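Local coordinates for protein histidine acid phosphatase (PDB 6RXD) that probably removes phosphate groups from inositol phosphates such as phytate, and from 2,3-bisphosphoglycerate, as a histidine acid phosphatase of the MINPP1 subfamily, at residues G139-R142 against A143-G147; Y55-L58 against L59-A63. All coordinates share one frame; numbering follows the deposited sequence.

Contact 1: G139-R142 against A143-G147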
loop_
_atom_site.group_PDB
_atom_site.type_symbol
_atom_site.label_atom_id
_atom_site.label_comp_id
_atom_site.label_asym_id
_atom_site.label_seq_id
_atom_site.Cartn_x
_atom_site.Cartn_y
_atom_site.Cartn_z
ATOM N N GLY A 139 -4.392 -12.959 5.191
ATOM C CA GLY A 139 -5.668 -13.558 5.556
ATOM C C GLY A 139 -6.792 -12.559 5.363
ATOM O O GLY A 139 -7.977 -12.887 5.505
ATOM N N GLU A 140 -6.423 -11.324 5.047
ATOM C CA GLU A 140 -7.426 -10.294 4.789
ATOM C C GLU A 140 -7.924 -10.470 3.353
ATOM O O GLU A 140 -7.133 -10.710 2.447
ATOM C CB GLU A 140 -6.818 -8.904 5.016
ATOM C CG GLU A 140 -7.821 -7.755 5.039
ATOM C CD GLU A 140 -8.147 -7.253 3.658
ATOM O OE1 GLU A 140 -7.255 -7.302 2.787
ATOM O OE2 GLU A 140 -9.290 -6.802 3.440
ATOM N N ALA A 141 -9.231 -10.351 3.148
ATOM C CA ALA A 141 -9.833 -10.728 1.872
ATOM C C ALA A 141 -9.315 -9.967 0.653
ATOM O O ALA A 141 -9.107 -10.565 -0.399
ATOM C CB ALA A 141 -11.359 -10.649 1.956
ATOM N N ARG A 142 -9.117 -8.655 0.774
ATOM C CA ARG A 142 -8.622 -7.882 -0.366
ATOM C C ARG A 142 -7.171 -8.225 -0.714
ATOM O O ARG A 142 -6.787 -8.182 -1.882
ATOM C CB ARG A 142 -8.781 -6.380 -0.129
ATOM C CG ARG A 142 -10.088 -5.788 -0.674
ATOM C CD ARG A 142 -11.315 -6.200 0.123
ATOM N NE ARG A 142 -11.920 -7.439 -0.359
ATOM C CZ ARG A 142 -12.947 -8.044 0.229
ATOM N NH1 ARG A 142 -13.439 -9.170 -0.269
ATOM N NH2 ARG A 142 -13.483 -7.522 1.324
ATOM N N ALA A 143 -6.373 -8.574 0.290
ATOM C CA ALA A 143 -5.001 -9.007 0.020
ATOM C C ALA A 143 -5.011 -10.362 -0.693
ATOM O O ALA A 143 -4.268 -10.586 -1.648
ATOM C CB ALA A 143 -4.172 -9.071 1.311
ATOM N N THR A 144 -5.881 -11.255 -0.238
ATOM C CA THR A 144 -5.995 -12.578 -0.839
ATOM C C THR A 144 -6.522 -12.450 -2.269
ATOM O O THR A 144 -5.995 -13.080 -3.194
ATOM C CB THR A 144 -6.903 -13.488 0.010
ATOM O OG1 THR A 144 -6.373 -13.567 1.341
ATOM C CG2 THR A 144 -6.982 -14.905 -0.575
ATOM N N GLU A 145 -7.542 -11.612 -2.458
ATOM C CA GLU A 145 -8.092 -11.393 -3.796
ATOM C C GLU A 145 -7.080 -10.755 -4.743
ATOM O O GLU A 145 -7.068 -11.039 -5.940
ATOM C CB GLU A 145 -9.372 -10.557 -3.714
ATOM C CG GLU A 145 -10.519 -11.348 -3.090
ATOM C CD GLU A 145 -11.605 -10.467 -2.517
ATOM O OE1 GLU A 145 -11.468 -9.228 -2.571
ATOM O OE2 GLU A 145 -12.594 -11.021 -1.997
ATOM N N SER A 146 -6.231 -9.885 -4.211
ATOM C CA SER A 146 -5.145 -9.345 -5.023
ATOM C C SER A 146 -4.230 -10.476 -5.456
ATOM O O SER A 146 -3.871 -10.583 -6.634
ATOM C CB SER A 146 -4.362 -8.291 -4.240
ATOM O OG SER A 146 -5.185 -7.165 -4.000
ATOM N N GLY A 147 -3.878 -11.333 -4.503
ATOM C CA GLY A 147 -3.090 -12.515 -4.795
ATOM C C GLY A 147 -3.735 -13.397 -5.850
ATOM O O GLY A 147 -3.045 -13.939 -6.717
HETATM O O HOH W 1 -8.617 -14.092 2.754
#
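The carbonyl O of R142 is gripped twice by S146: its backbone N lies 2.9 Å from R142 O and its hydroxyl OG 2.8 Å from the same atom, the two donors arriving from opposite faces of the carbonyl plane. S146 OG sits anti to its own carbonyl carbon, which folds it back against the preceding turn; the same hydroxyl also bonds G46 N, tying the helix start to the loop of the RHG signature of histidine acid phosphatases, whose H45 is probably the catalytic histidine.

The side chains of R142 and E145, three residues apart, run side by side and form a side-on salt bridge. R142 NE donates to E145 OE1 at 2.9 Å, and R142 NH1 to E145 OE2 at 2.7 Å. The guanidinium and carboxylate planes are 37° apart; NE meets OE1 from above the carboxylate plane, and NH1 reaches OE2 on its syn side. The methyl of A141 lies over the rim of one guanidinium face. With only one nitrogen to offer, a lysine in place of R142 would probably leave one E145 oxygen without its mate and the carboxylate freer to turn.

E140 is the N-cap of the helix. Its CG is anti to the backbone N (chi1 -169°) and the chain bends at chi2, which brings OE1 to 2.9 Å from A143 N, met on the syn side but 32° out of the carboxylate plane. E140 O accepts from T144 N at 3.0 Å, opening the regular helical bonding. The T144 hydroxyl bonds S137, and a water links T144 OG1 to G139 O, that last bond being weak.

The charge of E140 is probably eased by the N-H groups at the helix start, whereas that of E145 is likely to be balanced by R142.

Contact 2: Y55-L58 against L59-A63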
loop_
_atom_site.group_PDB
_atom_site.type_symbol
_atom_site.label_atom_id
_atom_site.label_comp_id
_atom_site.label_asym_id
_atom_site.label_seq_id
_atom_site.Cartn_x
_atom_site.Cartn_y
_atom_site.Cartn_z
ATOM N N TYR A 55 -17.419 9.352 3.082
ATOM C CA TYR A 55 -16.961 10.596 2.462
ATOM C C TYR A 55 -17.968 11.054 1.414
ATOM O O TYR A 55 -18.296 12.245 1.309
ATOM C CB TYR A 55 -15.600 10.399 1.794
ATOM C CG TYR A 55 -14.459 10.129 2.760
ATOM C CD1 TYR A 55 -14.328 10.857 3.936
ATOM C CD2 TYR A 55 -13.529 9.127 2.497
ATOM C CE1 TYR A 55 -13.283 10.608 4.818
ATOM C CE2 TYR A 55 -12.483 8.866 3.373
ATOM C CZ TYR A 55 -12.368 9.609 4.530
ATOM O OH TYR A 55 -11.322 9.356 5.397
ATOM N N ASP A 56 -18.445 10.099 0.622
ATOM C CA ASP A 56 -19.467 10.393 -0.372
ATOM C C ASP A 56 -20.821 10.699 0.266
ATOM O O ASP A 56 -21.560 11.566 -0.212
ATOM C CB ASP A 56 -19.583 9.256 -1.414
ATOM C CG ASP A 56 -19.796 7.869 -0.792
ATOM O OD1 ASP A 56 -20.320 6.985 -1.504
ATOM O OD2 ASP A 56 -19.423 7.628 0.375
ATOM N N ALA A 57 -21.128 10.014 1.366
ATOM C CA ALA A 57 -22.370 10.267 2.088
ATOM C C ALA A 57 -22.387 11.685 2.649
ATOM O O ALA A 57 -23.339 12.445 2.438
ATOM C CB ALA A 57 -22.544 9.257 3.213
ATOM N N LEU A 58 -21.334 12.030 3.384
ATOM C CA LEU A 58 -21.310 13.308 4.087
ATOM C C LEU A 58 -21.340 14.481 3.122
ATOM O O LEU A 58 -22.003 15.495 3.382
ATOM C CB LEU A 58 -20.083 13.399 5.004
ATOM C CG LEU A 58 -20.149 12.562 6.284
ATOM C CD1 LEU A 58 -18.783 12.468 6.937
ATOM C CD2 LEU A 58 -21.154 13.178 7.239
ATOM N N LEU A 59 -20.620 14.360 2.006
ATOM C CA LEU A 59 -20.607 15.445 1.047
ATOM C C LEU A 59 -21.953 15.596 0.336
ATOM O O LEU A 59 -22.342 16.704 -0.017
ATOM C CB LEU A 59 -19.446 15.308 0.062
ATOM C CG LEU A 59 -18.064 15.632 0.647
ATOM C CD1 LEU A 59 -17.009 15.293 -0.375
ATOM C CD2 LEU A 59 -17.956 17.115 1.037
ATOM N N MET A 60 -22.672 14.492 0.137
ATOM C CA MET A 60 -24.049 14.602 -0.367
ATOM C C MET A 60 -24.996 15.242 0.648
ATOM O O MET A 60 -25.873 16.005 0.269
ATOM C CB MET A 60 -24.609 13.249 -0.823
ATOM C CG MET A 60 -25.930 13.367 -1.603
ATOM S SD MET A 60 -25.689 14.200 -3.193
ATOM C CE MET A 60 -25.393 12.814 -4.285
ATOM N N ARG A 61 -24.830 14.950 1.937
ATOM C CA ARG A 61 -25.651 15.635 2.938
ATOM C C ARG A 61 -25.366 17.139 2.908
ATOM O O ARG A 61 -26.283 17.958 3.010
ATOM C CB ARG A 61 -25.391 15.073 4.349
ATOM C CG ARG A 61 -25.591 13.557 4.480
ATOM C CD ARG A 61 -27.064 13.135 4.323
ATOM N NE ARG A 61 -27.459 12.973 2.917
ATOM C CZ ARG A 61 -27.163 11.911 2.170
ATOM N NH1 ARG A 61 -26.460 10.900 2.674
ATOM N NH2 ARG A 61 -27.569 11.854 0.905
ATOM N N MET A 62 -24.099 17.504 2.730
ATOM C CA MET A 62 -23.719 18.912 2.637
ATOM C C MET A 62 -24.344 19.534 1.387
ATOM O O MET A 62 -24.852 20.668 1.421
ATOM C CB MET A 62 -22.188 19.030 2.597
ATOM C CG MET A 62 -21.654 20.450 2.519
ATOM S SD MET A 62 -19.848 20.415 2.583
ATOM C CE MET A 62 -19.494 22.168 2.641
ATOM N N ALA A 63 -24.341 18.773 0.296
ATOM C CA ALA A 63 -24.877 19.248 -0.970
ATOM C C ALA A 63 -26.367 19.506 -0.861
ATOM O O ALA A 63 -26.876 20.485 -1.422
ATOM C CB ALA A 63 -24.591 18.231 -2.080
#
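The backbone bonds between Y55-L58 and L59-A63 are those of a regular alpha-helix. L59 N donates to Y55 O at 3.2 Å, M60 N to D56 O at 3.1 Å, and M62 N to L58 O at 3.0 Å. R61 N completes the set, bonding A57 O in the carbonyl plane.

Among the polar side chains, R61 bends at chi2 and chi3 and folds back along the helix, placing its guanidinium with one face over A57 O. R61 CG is 3.2 Å from A57 O, whereas the 3.5 Å approach of R61 NH1 to that oxygen has too poor an angle for a bond. The guanidinium is instead held by a salt bridge to E64 and a hydrogen bond to Y53. D56 turns to T89 and Y97.

The aliphatic carbons rest against carbonyl oxygens of the preceding turn. L59 CG, anti to its carbonyl carbon (chi1 -74°), lies 3.5 Å from Y55 O, and M60 CB is equally far from D56 O.

R61 and M62 also touch W264. This mostly buried stretch packs on helices 75-95 (L59, M60) and 301-317 (Y55, L59), consistent with the helical domain that accompanies the alpha/beta domain in branch-2 histidine phosphatases.

How the contacts relate
Contact 2 comes first along the chain, in the opening turns of helix 55-69, and contact 1 follows at the start of helix 141-157, just after strand 132-137. Their centres are about 30 Å apart and their nearest atoms about 15 Å, without touching. The centre of contact 1 lies about 13 Å from the centre of the chain, following a strand of the mixed sheet, and its S146 and E140 touch H45 of the RHG signature and H399 of the HAE signature. The centre of contact 2 is farther out, about 26 Å from that of the chain, among helices 75-95 and 301-317. Contact 1 thus belongs to the alpha/beta core and contact 2 to the helical part, consistent with the two-part architecture of the family.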